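Local coordinates for protein dihydrodipicolinate synthase (PDB 3DZ1) that probably acts as a 4-hydroxy-tetrahydrodipicolinate synthase, a lyase of the DapA family built on a TIM barrel, at residues I15-F20 / L52-L58; Q78-S84 / A103-A109; D133-W137 / S162-V166; S263-Y267 / G284-T288. All coordinates share one frame; numbering follows the deposited sequence.

Contact 1 of 4, residues I15-F20 / L52-L58; sequences IAPTPF and LGEAPKL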
loop_
_atom_site.group_PDB
_atom_site.type_symbol
_atom_site.label_atom_id
_atom_site.label_comp_id
_atom_site.label_asym_id
_atom_site.label_seq_id
_atom_site.Cartn_x
_atom_site.Cartn_y
_atom_site.Cartn_z
ATOM N N ILE A 15 9.416 -20.316 17.462
ATOM C CA ILE A 15 8.792 -20.358 16.143
ATOM C C ILE A 15 9.736 -21.203 15.300
ATOM O O ILE A 15 10.859 -20.795 15.000
ATOM C CB ILE A 15 8.662 -18.964 15.513
ATOM C CG1 ILE A 15 7.852 -18.049 16.440
ATOM C CG2 ILE A 15 7.966 -19.082 14.153
ATOM C CD1 ILE A 15 7.729 -16.619 15.949
ATOM N N ALA A 16 9.273 -22.388 14.928
ATOM C CA ALA A 16 10.084 -23.322 14.165
ATOM C C ALA A 16 10.112 -23.159 12.658
ATOM O O ALA A 16 9.076 -23.029 12.008
ATOM C CB ALA A 16 9.658 -24.751 14.500
ATOM N N PRO A 17 11.316 -23.150 12.077
ATOM C CA PRO A 17 11.407 -23.022 10.625
ATOM C C PRO A 17 11.114 -24.435 10.117
ATOM O O PRO A 17 11.110 -25.380 10.906
ATOM C CB PRO A 17 12.865 -22.635 10.411
ATOM C CG PRO A 17 13.561 -23.383 11.506
ATOM C CD PRO A 17 12.655 -23.124 12.694
ATOM N N THR A 18 10.837 -24.586 8.829
ATOM C CA THR A 18 10.601 -25.915 8.284
ATOM C C THR A 18 11.940 -26.342 7.696
ATOM O O THR A 18 12.429 -25.725 6.751
ATOM C CB THR A 18 9.516 -25.896 7.186
ATOM O OG1 THR A 18 8.257 -25.558 7.776
ATOM C CG2 THR A 18 9.400 -27.259 6.512
ATOM N N PRO A 19 12.568 -27.383 8.270
ATOM C CA PRO A 19 13.864 -27.885 7.800
ATOM C C PRO A 19 13.802 -28.517 6.413
ATOM O O PRO A 19 12.987 -29.404 6.173
ATOM C CB PRO A 19 14.247 -28.920 8.866
ATOM C CG PRO A 19 13.483 -28.490 10.075
ATOM C CD PRO A 19 12.155 -28.095 9.490
ATOM N N PHE A 20 14.666 -28.056 5.514
ATOM C CA PHE A 20 14.733 -28.587 4.153
ATOM C C PHE A 20 16.156 -29.021 3.824
ATOM O O PHE A 20 17.124 -28.526 4.403
ATOM C CB PHE A 20 14.367 -27.524 3.108
ATOM C CG PHE A 20 12.955 -27.033 3.184
ATOM C CD1 PHE A 20 11.886 -27.901 2.995
ATOM C CD2 PHE A 20 12.696 -25.682 3.395
ATOM C CE1 PHE A 20 10.577 -27.428 3.011
ATOM C CE2 PHE A 20 11.393 -25.202 3.413
ATOM C CZ PHE A 20 10.332 -26.076 3.219
ATOM N N LEU A 52 7.104 -17.861 8.607
ATOM C CA LEU A 52 8.432 -18.221 9.087
ATOM C C LEU A 52 8.786 -19.681 8.841
ATOM O O LEU A 52 9.965 -20.037 8.782
ATOM C CB LEU A 52 8.571 -17.883 10.573
ATOM C CG LEU A 52 8.549 -16.384 10.903
ATOM C CD1 LEU A 52 8.858 -16.183 12.378
ATOM C CD2 LEU A 52 9.571 -15.646 10.060
ATOM N N GLY A 53 7.765 -20.521 8.698
ATOM C CA GLY A 53 7.991 -21.931 8.431
ATOM C C GLY A 53 7.898 -22.193 6.937
ATOM O O GLY A 53 7.830 -23.341 6.496
ATOM N N GLU A 54 7.893 -21.111 6.159
ATOM C CA GLU A 54 7.808 -21.184 4.700
ATOM C C GLU A 54 6.611 -22.006 4.225
ATOM O O GLU A 54 6.671 -22.665 3.185
ATOM C CB GLU A 54 9.105 -21.770 4.127
ATOM C CG GLU A 54 10.349 -20.951 4.453
ATOM C CD GLU A 54 11.632 -21.604 3.960
ATOM O OE1 GLU A 54 11.893 -21.581 2.736
ATOM O OE2 GLU A 54 12.380 -22.147 4.802
ATOM N N ALA A 55 5.521 -21.956 4.984
ATOM C CA ALA A 55 4.316 -22.700 4.629
ATOM C C ALA A 55 3.823 -22.371 3.214
ATOM O O ALA A 55 3.332 -23.248 2.503
ATOM C CB ALA A 55 3.213 -22.427 5.639
ATOM N N PRO A 56 3.939 -21.101 2.790
ATOM C CA PRO A 56 3.473 -20.772 1.439
ATOM C C PRO A 56 4.232 -21.537 0.353
ATOM O O PRO A 56 3.762 -21.634 -0.782
ATOM C CB PRO A 56 3.704 -19.267 1.355
ATOM C CG PRO A 56 3.484 -18.825 2.769
ATOM C CD PRO A 56 4.235 -19.875 3.553
ATOM N N LYS A 57 5.395 -22.084 0.711
ATOM C CA LYS A 57 6.240 -22.827 -0.226
ATOM C C LYS A 57 6.006 -24.338 -0.200
ATOM O O LYS A 57 6.685 -25.089 -0.905
ATOM C CB LYS A 57 7.719 -22.556 0.070
ATOM C CG LYS A 57 8.093 -21.085 0.116
ATOM C CD LYS A 57 9.573 -20.919 0.431
ATOM C CE LYS A 57 9.955 -19.458 0.571
ATOM N NZ LYS A 57 11.384 -19.303 0.959
ATOM N N LEU A 58 5.054 -24.776 0.616
ATOM C CA LEU A 58 4.723 -26.192 0.744
ATOM C C LEU A 58 3.347 -26.444 0.131
ATOM O O LEU A 58 2.542 -25.519 0.008
ATOM C CB LEU A 58 4.676 -26.581 2.222
ATOM C CG LEU A 58 5.890 -26.274 3.098
ATOM C CD1 LEU A 58 5.526 -26.511 4.555
ATOM C CD2 LEU A 58 7.068 -27.144 2.687
HETATM O O HOH W 1 11.461 -22.231 7.430
#
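The phenyl ring of Phe20 meets Glu54 and Leu58 at its edge, near the ring plane, while the carbonyl oxygen Thr18 O of its own segment lies 3.3 Å above one face of the Phe20 ring, displaced toward the rim. Glu54 OE2 comes within 3.5 Å of Phe20 CE2, with the carboxylate turned 88° to the ring. Farther round the same edge, Leu58 CD2 packs 3.5 Å from Phe20 CZ. The Glu54 side chain reaches the ring because its CG stands anti to the carbonyl carbon (chi1 -60°) and the chain runs on extended. Glu54 OE1 receives Lys57 NZ at 2.9 Å on its anti side, well out of the carboxylate plane, and OE2 forms a salt bridge with Lys266 of helix 260-271. OE2 also takes a bond from a water that accepts Thr18 N at 2.8 Å and donates to Leu52 O, so one water ties three groups of both loops. With an alanine in place of Glu54, Lys266 and Lys57 would probably lose their shared carboxylate and the water one acceptor. Beside the water, the hydroxyl Thr18 OG1 donates to Gly53 O at 2.6 Å, in the carbonyl plane on a lone pair (C=O...donor angle 128°). Toward the barrel, Ile15 CG2 touches Leu52 CD1 at 3.5 Å, and the Ile15 side chain lies about 4 Å from that of Met217, a predicted pyruvate-binding residue. Gly53 and Glu54 close a Gly-X-X-Gly-Glu sequence of the DapA family, and the pairing of these two loops after neighbouring strands is characteristic of the active-site end of a TIM barrel.

Contact 2 of 4, residues Q78-S84 / A103-A109; sequences QVIVGVS and AAGVMIA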
loop_
_atom_site.group_PDB
_atom_site.type_symbol
_atom_site.label_atom_id
_atom_site.label_comp_id
_atom_site.label_asym_id
_atom_site.label_seq_id
_atom_site.Cartn_x
_atom_site.Cartn_y
_atom_site.Cartn_z
ATOM N N GLN A 78 3.192 -27.436 24.159
ATOM C CA GLN A 78 1.994 -27.075 23.419
ATOM C C GLN A 78 2.432 -26.586 22.040
ATOM O O GLN A 78 3.267 -25.690 21.933
ATOM C CB GLN A 78 1.238 -25.970 24.164
ATOM C CG GLN A 78 0.836 -26.354 25.586
ATOM C CD GLN A 78 0.116 -25.237 26.322
ATOM O OE1 GLN A 78 0.663 -24.143 26.518
ATOM N NE2 GLN A 78 -1.118 -25.511 26.747
ATOM N N VAL A 79 1.884 -27.184 20.986
ATOM C CA VAL A 79 2.239 -26.787 19.626
ATOM C C VAL A 79 1.115 -26.001 18.963
ATOM O O VAL A 79 -0.033 -26.442 18.917
ATOM C CB VAL A 79 2.588 -28.016 18.751
ATOM C CG1 VAL A 79 2.781 -27.598 17.301
ATOM C CG2 VAL A 79 3.859 -28.661 19.268
ATOM N N ILE A 80 1.465 -24.828 18.448
ATOM C CA ILE A 80 0.509 -23.950 17.786
ATOM C C ILE A 80 0.759 -23.986 16.284
ATOM O O ILE A 80 1.880 -23.783 15.829
ATOM C CB ILE A 80 0.672 -22.510 18.300
ATOM C CG1 ILE A 80 0.395 -22.475 19.802
ATOM C CG2 ILE A 80 -0.273 -21.573 17.561
ATOM C CD1 ILE A 80 0.857 -21.208 20.471
ATOM N N VAL A 81 -0.286 -24.249 15.510
ATOM C CA VAL A 81 -0.138 -24.314 14.064
ATOM C C VAL A 81 -0.721 -23.070 13.402
ATOM O O VAL A 81 -1.862 -22.690 13.668
ATOM C CB VAL A 81 -0.836 -25.566 13.490
ATOM C CG1 VAL A 81 -0.601 -25.651 11.981
ATOM C CG2 VAL A 81 -0.314 -26.819 14.191
ATOM N N GLY A 82 0.079 -22.422 12.562
ATOM C CA GLY A 82 -0.403 -21.244 11.866
ATOM C C GLY A 82 -1.375 -21.728 10.809
ATOM O O GLY A 82 -1.038 -22.620 10.034
ATOM N N VAL A 83 -2.583 -21.172 10.784
ATOM C CA VAL A 83 -3.571 -21.592 9.796
ATOM C C VAL A 83 -4.037 -20.455 8.895
ATOM O O VAL A 83 -4.985 -20.619 8.136
ATOM C CB VAL A 83 -4.814 -22.234 10.462
ATOM C CG1 VAL A 83 -4.405 -23.473 11.238
ATOM C CG2 VAL A 83 -5.498 -21.236 11.374
ATOM N N SER A 84 -3.371 -19.306 8.980
ATOM C CA SER A 84 -3.725 -18.165 8.141
ATOM C C SER A 84 -3.753 -18.651 6.694
ATOM O O SER A 84 -2.848 -19.359 6.254
ATOM C CB SER A 84 -2.698 -17.044 8.304
ATOM O OG SER A 84 -2.626 -16.624 9.657
ATOM N N ALA A 103 -2.549 -30.744 18.342
ATOM C CA ALA A 103 -2.130 -29.355 18.499
ATOM C C ALA A 103 -2.825 -28.709 19.694
ATOM O O ALA A 103 -3.932 -29.105 20.071
ATOM C CB ALA A 103 -2.439 -28.565 17.226
ATOM N N ALA A 104 -2.161 -27.725 20.296
ATOM C CA ALA A 104 -2.726 -27.014 21.433
ATOM C C ALA A 104 -3.692 -25.939 20.930
ATOM O O ALA A 104 -4.636 -25.557 21.625
ATOM C CB ALA A 104 -1.619 -26.379 22.251
ATOM N N GLY A 105 -3.451 -25.465 19.712
ATOM C CA GLY A 105 -4.297 -24.441 19.127
ATOM C C GLY A 105 -3.730 -23.960 17.807
ATOM O O GLY A 105 -2.719 -24.484 17.336
ATOM N N VAL A 106 -4.369 -22.959 17.209
ATOM C CA VAL A 106 -3.916 -22.427 15.929
ATOM C C VAL A 106 -3.738 -20.911 15.959
ATOM O O VAL A 106 -4.263 -20.233 16.843
ATOM C CB VAL A 106 -4.909 -22.796 14.799
ATOM C CG1 VAL A 106 -5.115 -24.305 14.761
ATOM C CG2 VAL A 106 -6.240 -22.082 15.012
HETATM N N MSE A 107 -2.995 -20.382 14.993
HETATM C CA MSE A 107 -2.765 -18.943 14.919
HETATM C C MSE A 107 -3.415 -18.379 13.665
HETATM O O MSE A 107 -3.355 -18.987 12.593
HETATM C CB MSE A 107 -1.262 -18.638 14.916
HETATM C CG MSE A 107 -0.939 -17.143 14.937
HETATM SE SE MSE A 107 0.965 -16.742 15.146
HETATM C CE MSE A 107 1.571 -17.192 13.369
ATOM N N ILE A 108 -4.048 -17.218 13.802
ATOM C CA ILE A 108 -4.712 -16.588 12.669
ATOM C C ILE A 108 -4.309 -15.132 12.510
ATOM O O ILE A 108 -4.434 -14.328 13.444
ATOM C CB ILE A 108 -6.256 -16.645 12.805
ATOM C CG1 ILE A 108 -6.710 -18.084 13.059
ATOM C CG2 ILE A 108 -6.910 -16.132 11.523
ATOM C CD1 ILE A 108 -8.202 -18.207 13.353
ATOM N N ALA A 109 -3.814 -14.806 11.323
ATOM C CA ALA A 109 -3.414 -13.446 10.995
ATOM C C ALA A 109 -4.462 -12.936 10.016
ATOM O O ALA A 109 -5.077 -13.720 9.296
ATOM C CB ALA A 109 -2.036 -13.438 10.342
#
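Ile80, Val81 and Gly82 pair with Gly105, Val106 and Met107 as parallel strands of a beta-alpha-beta unit, neighbours in the TIM barrel. Val81 uses both of its backbone polar atoms toward strand 105-108: its N donates to Gly105 O at 3.1 Å, and its O accepts Met107 N at 2.9 Å from above the carbonyl plane. At either end of the bridged region Ala104 N reaches Val79 O, and Val83 N meets Met107 O almost straight (174°). On the face bearing Ile80 and Met107, a selenomethionine, Ile80 CG2 rests 4.1 Å from Met107 CB; this face looks into the barrel, with Ile80 close to Met217, predicted to bind pyruvate. The other face carries Val81 and Val106, and beyond the paired strands Val83 CG1 packs 3.7 Å from Val106 CB, the two valines crossing at about a right angle. Val83 CG2, lodged between its own backbone N and carbonyl carbon, fits against Ile108 CG1 at 3.8 Å. A second layer backs these residues: helix 88-101, the crossover, covers Val83 through Met91 and Leu94, while helix 60-73 presses Ala67 and Ile71 on Val81. Past the strand ends, the hydroxyl Ser84 OG accepts Ala109 N at 2.7 Å.

Contact 3 of 4, residues D133-W137 / S162-V166; sequences DDVPW and SASCV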
loop_
_atom_site.group_PDB
_atom_site.type_symbol
_atom_site.label_atom_id
_atom_site.label_comp_id
_atom_site.label_asym_id
_atom_site.label_seq_id
_atom_site.Cartn_x
_atom_site.Cartn_y
_atom_site.Cartn_z
ATOM N N ASP A 133 -15.769 -22.811 16.998
ATOM C CA ASP A 133 -15.602 -22.056 18.242
ATOM C C ASP A 133 -14.926 -22.850 19.357
ATOM O O ASP A 133 -14.618 -22.307 20.418
ATOM C CB ASP A 133 -16.957 -21.547 18.738
ATOM C CG ASP A 133 -17.643 -20.647 17.733
ATOM O OD1 ASP A 133 -16.990 -19.712 17.226
ATOM O OD2 ASP A 133 -18.839 -20.871 17.456
ATOM N N ASP A 134 -14.691 -24.133 19.113
ATOM C CA ASP A 134 -14.063 -24.997 20.101
ATOM C C ASP A 134 -12.542 -25.019 19.975
ATOM O O ASP A 134 -11.848 -25.577 20.823
ATOM C CB ASP A 134 -14.606 -26.423 19.957
ATOM C CG ASP A 134 -14.375 -26.999 18.568
ATOM O OD1 ASP A 134 -14.853 -26.397 17.583
ATOM O OD2 ASP A 134 -13.718 -28.056 18.462
ATOM N N VAL A 135 -12.029 -24.408 18.915
ATOM C CA VAL A 135 -10.594 -24.387 18.672
ATOM C C VAL A 135 -9.890 -23.173 19.277
ATOM O O VAL A 135 -10.166 -22.032 18.902
ATOM C CB VAL A 135 -10.306 -24.425 17.153
ATOM C CG1 VAL A 135 -8.803 -24.423 16.897
ATOM C CG2 VAL A 135 -10.952 -25.662 16.538
ATOM N N PRO A 136 -8.974 -23.406 20.235
ATOM C CA PRO A 136 -8.241 -22.306 20.870
ATOM C C PRO A 136 -7.391 -21.649 19.793
ATOM O O PRO A 136 -6.758 -22.345 18.999
ATOM C CB PRO A 136 -7.374 -23.018 21.910
ATOM C CG PRO A 136 -8.126 -24.280 22.201
ATOM C CD PRO A 136 -8.592 -24.698 20.829
ATOM N N TRP A 137 -7.366 -20.323 19.741
ATOM C CA TRP A 137 -6.552 -19.689 18.719
ATOM C C TRP A 137 -5.789 -18.465 19.184
ATOM O O TRP A 137 -6.072 -17.889 20.239
ATOM C CB TRP A 137 -7.390 -19.358 17.479
ATOM C CG TRP A 137 -8.501 -18.377 17.695
ATOM C CD1 TRP A 137 -9.690 -18.602 18.331
ATOM C CD2 TRP A 137 -8.535 -17.019 17.247
ATOM N NE1 TRP A 137 -10.464 -17.466 18.301
ATOM C CE2 TRP A 137 -9.778 -16.479 17.641
ATOM C CE3 TRP A 137 -7.633 -16.205 16.546
ATOM C CZ2 TRP A 137 -10.144 -15.159 17.358
ATOM C CZ3 TRP A 137 -7.998 -14.893 16.264
ATOM C CH2 TRP A 137 -9.244 -14.383 16.671
ATOM N N SER A 162 -15.123 -13.577 20.545
ATOM C CA SER A 162 -14.799 -14.986 20.354
ATOM C C SER A 162 -15.018 -15.874 21.571
ATOM O O SER A 162 -14.966 -15.434 22.720
ATOM C CB SER A 162 -13.343 -15.134 19.922
ATOM O OG SER A 162 -12.490 -14.970 21.043
ATOM N N ALA A 163 -15.243 -17.149 21.299
ATOM C CA ALA A 163 -15.448 -18.114 22.356
ATOM C C ALA A 163 -14.093 -18.636 22.812
ATOM O O ALA A 163 -13.904 -18.933 23.990
ATOM C CB ALA A 163 -16.307 -19.274 21.845
ATOM N N SER A 164 -13.137 -18.693 21.883
ATOM C CA SER A 164 -11.831 -19.262 22.192
ATOM C C SER A 164 -10.530 -18.549 21.799
ATOM O O SER A 164 -9.515 -19.215 21.602
ATOM C CB SER A 164 -11.784 -20.693 21.644
ATOM O OG SER A 164 -12.899 -21.444 22.097
ATOM N N CYS A 165 -10.532 -17.227 21.655
ATOM C CA CYS A 165 -9.258 -16.573 21.364
ATOM C C CYS A 165 -8.591 -16.491 22.737
ATOM O O CYS A 165 -9.077 -15.794 23.627
ATOM C CB CYS A 165 -9.437 -15.167 20.801
ATOM S SG CYS A 165 -7.827 -14.371 20.481
ATOM N N VAL A 166 -7.488 -17.207 22.911
ATOM C CA VAL A 166 -6.808 -17.241 24.201
ATOM C C VAL A 166 -5.484 -16.494 24.252
ATOM O O VAL A 166 -4.915 -16.312 25.327
ATOM C CB VAL A 166 -6.530 -18.702 24.637
ATOM C CG1 VAL A 166 -7.844 -19.465 24.792
ATOM C CG2 VAL A 166 -5.639 -19.394 23.606
HETATM O O HOH W 2 -15.657 -17.832 18.368
HETATM O O HOH W 3 -11.768 -24.137 23.501
HETATM O O HOH W 4 -13.124 -18.465 18.990
#
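A parallel bridge between Trp137 and Cys165 starts two adjacent strands of the barrel, at the end opposite the C-terminal strand ends where TIM-barrel active sites lie. Trp137 N donates to Ser164 O at 3.1 Å, and Trp137 O accepts Val166 N at 3.1 Å nearly along the C=O axis. The indole, with CG set between the backbone N and the carbonyl carbon (chi1 63°), folds over Cys165. Cys165 CB lies 3.4 Å from Trp137 CE2, and Cys165 SG stands 3.9 Å from the centroid of the Trp137 six-membered ring, 8° off its normal, a sulfur-aromatic contact over the face. Ser162 CB approaches the indole at its edge. Ser162 OG, also hydrogen-bonded to Val159 O, accepts Cys165 N at 3.0 Å in an ST motif, consistent with a turn held in place to carry the cysteine under the ring. Trp137 NE1 donates to a water that also takes Ser164 N, so the indole N-H is coupled to the backbone of 162-166. Farther out, the hydroxyl Ser164 OG donates to Asp133 O at 2.6 Å, tilted from the carbonyl plane. Water bridges this outer end: one joins Asp133 OD1 to Ala163 N, and another links Asp134 O to Ser164 OG. The Asp134 carboxylate forms a salt bridge with Arg96 of helix 88-101. The Trp137 ring also meets Phe124 of helix 117-131, their planes about 15° apart, and touches Val106 and Ile108 of strand 105-108. Pro136 continues the sheet by a backbone bond to Val106, and Val166 does so to Ser195 on the next strand.

Contact 4 of 4, residues S263-Y267 / G284-T288; sequences SVRKY and GASLT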
loop_
_atom_site.group_PDB
_atom_site.type_symbol
_atom_site.label_atom_id
_atom_site.label_comp_id
_atom_site.label_asym_id
_atom_site.label_seq_id
_atom_site.Cartn_x
_atom_site.Cartn_y
_atom_site.Cartn_z
ATOM N N SER A 263 17.447 -16.560 6.345
ATOM C CA SER A 263 18.769 -17.041 5.969
ATOM C C SER A 263 19.692 -17.021 7.173
ATOM O O SER A 263 20.523 -17.915 7.342
ATOM C CB SER A 263 19.362 -16.175 4.857
ATOM O OG SER A 263 18.590 -16.295 3.676
ATOM N N VAL A 264 19.552 -15.997 8.010
ATOM C CA VAL A 264 20.388 -15.889 9.199
ATOM C C VAL A 264 20.030 -16.993 10.186
ATOM O O VAL A 264 20.912 -17.669 10.717
ATOM C CB VAL A 264 20.227 -14.512 9.885
ATOM C CG1 VAL A 264 20.999 -14.488 11.203
ATOM C CG2 VAL A 264 20.741 -13.412 8.963
ATOM N N ARG A 265 18.732 -17.172 10.422
ATOM C CA ARG A 265 18.238 -18.200 11.342
ATOM C C ARG A 265 18.710 -19.593 10.960
ATOM O O ARG A 265 19.276 -20.315 11.776
ATOM C CB ARG A 265 16.709 -18.243 11.355
ATOM C CG ARG A 265 16.017 -17.058 11.984
ATOM C CD ARG A 265 14.507 -17.225 11.863
ATOM N NE ARG A 265 13.774 -16.092 12.414
ATOM C CZ ARG A 265 13.851 -14.849 11.950
ATOM N NH1 ARG A 265 14.633 -14.569 10.922
ATOM N NH2 ARG A 265 13.143 -13.883 12.516
ATOM N N LYS A 266 18.437 -19.980 9.719
ATOM C CA LYS A 266 18.817 -21.305 9.255
ATOM C C LYS A 266 20.323 -21.524 9.233
ATOM O O LYS A 266 20.796 -22.628 9.504
ATOM C CB LYS A 266 18.199 -21.573 7.881
ATOM C CG LYS A 266 16.698 -21.874 7.968
ATOM C CD LYS A 266 16.153 -22.443 6.667
ATOM C CE LYS A 266 14.809 -23.115 6.892
ATOM N NZ LYS A 266 14.319 -23.798 5.664
ATOM N N TYR A 267 21.076 -20.474 8.921
ATOM C CA TYR A 267 22.530 -20.568 8.904
ATOM C C TYR A 267 23.032 -20.896 10.314
ATOM O O TYR A 267 23.848 -21.794 10.503
ATOM C CB TYR A 267 23.137 -19.243 8.433
ATOM C CG TYR A 267 24.638 -19.153 8.613
ATOM C CD1 TYR A 267 25.502 -19.942 7.856
ATOM C CD2 TYR A 267 25.195 -18.289 9.558
ATOM C CE1 TYR A 267 26.887 -19.875 8.035
ATOM C CE2 TYR A 267 26.575 -18.214 9.747
ATOM C CZ TYR A 267 27.414 -19.011 8.984
ATOM O OH TYR A 267 28.773 -18.948 9.174
ATOM N N GLY A 284 13.914 -17.661 -2.294
ATOM C CA GLY A 284 14.696 -17.472 -1.083
ATOM C C GLY A 284 16.179 -17.523 -1.393
ATOM O O GLY A 284 16.638 -18.415 -2.111
ATOM N N ALA A 285 16.940 -16.573 -0.864
ATOM C CA ALA A 285 18.374 -16.537 -1.124
ATOM C C ALA A 285 19.182 -16.711 0.151
ATOM O O ALA A 285 18.805 -16.206 1.205
ATOM C CB ALA A 285 18.750 -15.222 -1.807
ATOM N N SER A 286 20.297 -17.428 0.040
ATOM C CA SER A 286 21.176 -17.674 1.178
ATOM C C SER A 286 22.081 -16.470 1.447
ATOM O O SER A 286 22.151 -15.537 0.646
ATOM C CB SER A 286 22.030 -18.916 0.919
ATOM O OG SER A 286 22.877 -19.182 2.022
ATOM N N LEU A 287 22.772 -16.495 2.580
ATOM C CA LEU A 287 23.666 -15.403 2.945
ATOM C C LEU A 287 24.911 -15.368 2.069
ATOM O O LEU A 287 25.443 -16.413 1.687
ATOM C CB LEU A 287 24.105 -15.538 4.405
ATOM C CG LEU A 287 23.044 -15.473 5.503
ATOM C CD1 LEU A 287 23.696 -15.779 6.843
ATOM C CD2 LEU A 287 22.391 -14.099 5.517
ATOM N N THR A 288 25.372 -14.161 1.751
ATOM C CA THR A 288 26.584 -13.992 0.962
ATOM C C THR A 288 27.734 -14.374 1.889
ATOM O O THR A 288 27.545 -14.484 3.103
ATOM C CB THR A 288 26.791 -12.527 0.542
ATOM O OG1 THR A 288 26.846 -11.703 1.714
ATOM C CG2 THR A 288 25.657 -12.051 -0.350
#
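Leu287 packs its two methyl branches against one side of helix 260-271, and this apolar patch is the tight part of the contact. Leu287 CD2 lies 3.7 Å from Ser263 CB and 3.9 Å from Val264 CG2, while Leu287 CD1 reaches Tyr267 CB at 3.9 Å. The leucine thus spans one helical turn, from Ser263 to Tyr267, and its side chain crosses that of Tyr267 at about a right angle. With CG anti to the backbone N (chi1 170°), the tyrosine has its ring atoms CG and CD2 beside Leu287 CD1, the methyl approaching the ring obliquely; its hydroxyl is bonded to Asp296 beyond. An alanine in place of Leu287 is likely to open a gap against Ser263, Val264 and Tyr267 and leave the loop weakly held on the helix. By contrast, the side toward Ala285 and Ser286 is exposed and makes little side-chain contact. The main approach here is polar: Ser263 OG sits 2.5 Å from Ala285 O, a very short spacing, but whether the hydroxyl bonds this oxygen or Gln280 OE1, a rival acceptor, is unsettled. Leu287 N is buried with no partner in the model. Thr288 N-caps helix 289-301 and also bonds Glu177 of a neighbouring subunit. Leu287 is wedged between helix 260-271 and Val295 of helix 289-301, while Val264 touches Tyr254 and Glu255 of helix 238-255.

The four contacts come in series along the chain, all within its one DapA-family region. Contacts 2 and 3 share the barrel sheet: their centres are about 11 Å apart, and strand 105-108 runs beside strand 137-141, which begins in contact 3. The centre of contact 1, in the loops after the first two strands, is about 14 Å from that of contact 2. Contact 4 belongs to the C-terminal helices yet meets contact 1: Lys266 forms a salt bridge with Glu54 and probably a hydrogen bond with Thr18 O. Contacts 3 and 4, centres about 36 Å apart, lie on opposite sides of the chain's centre. The barrel is thus tied to its C-terminal helices beside the active-site loops.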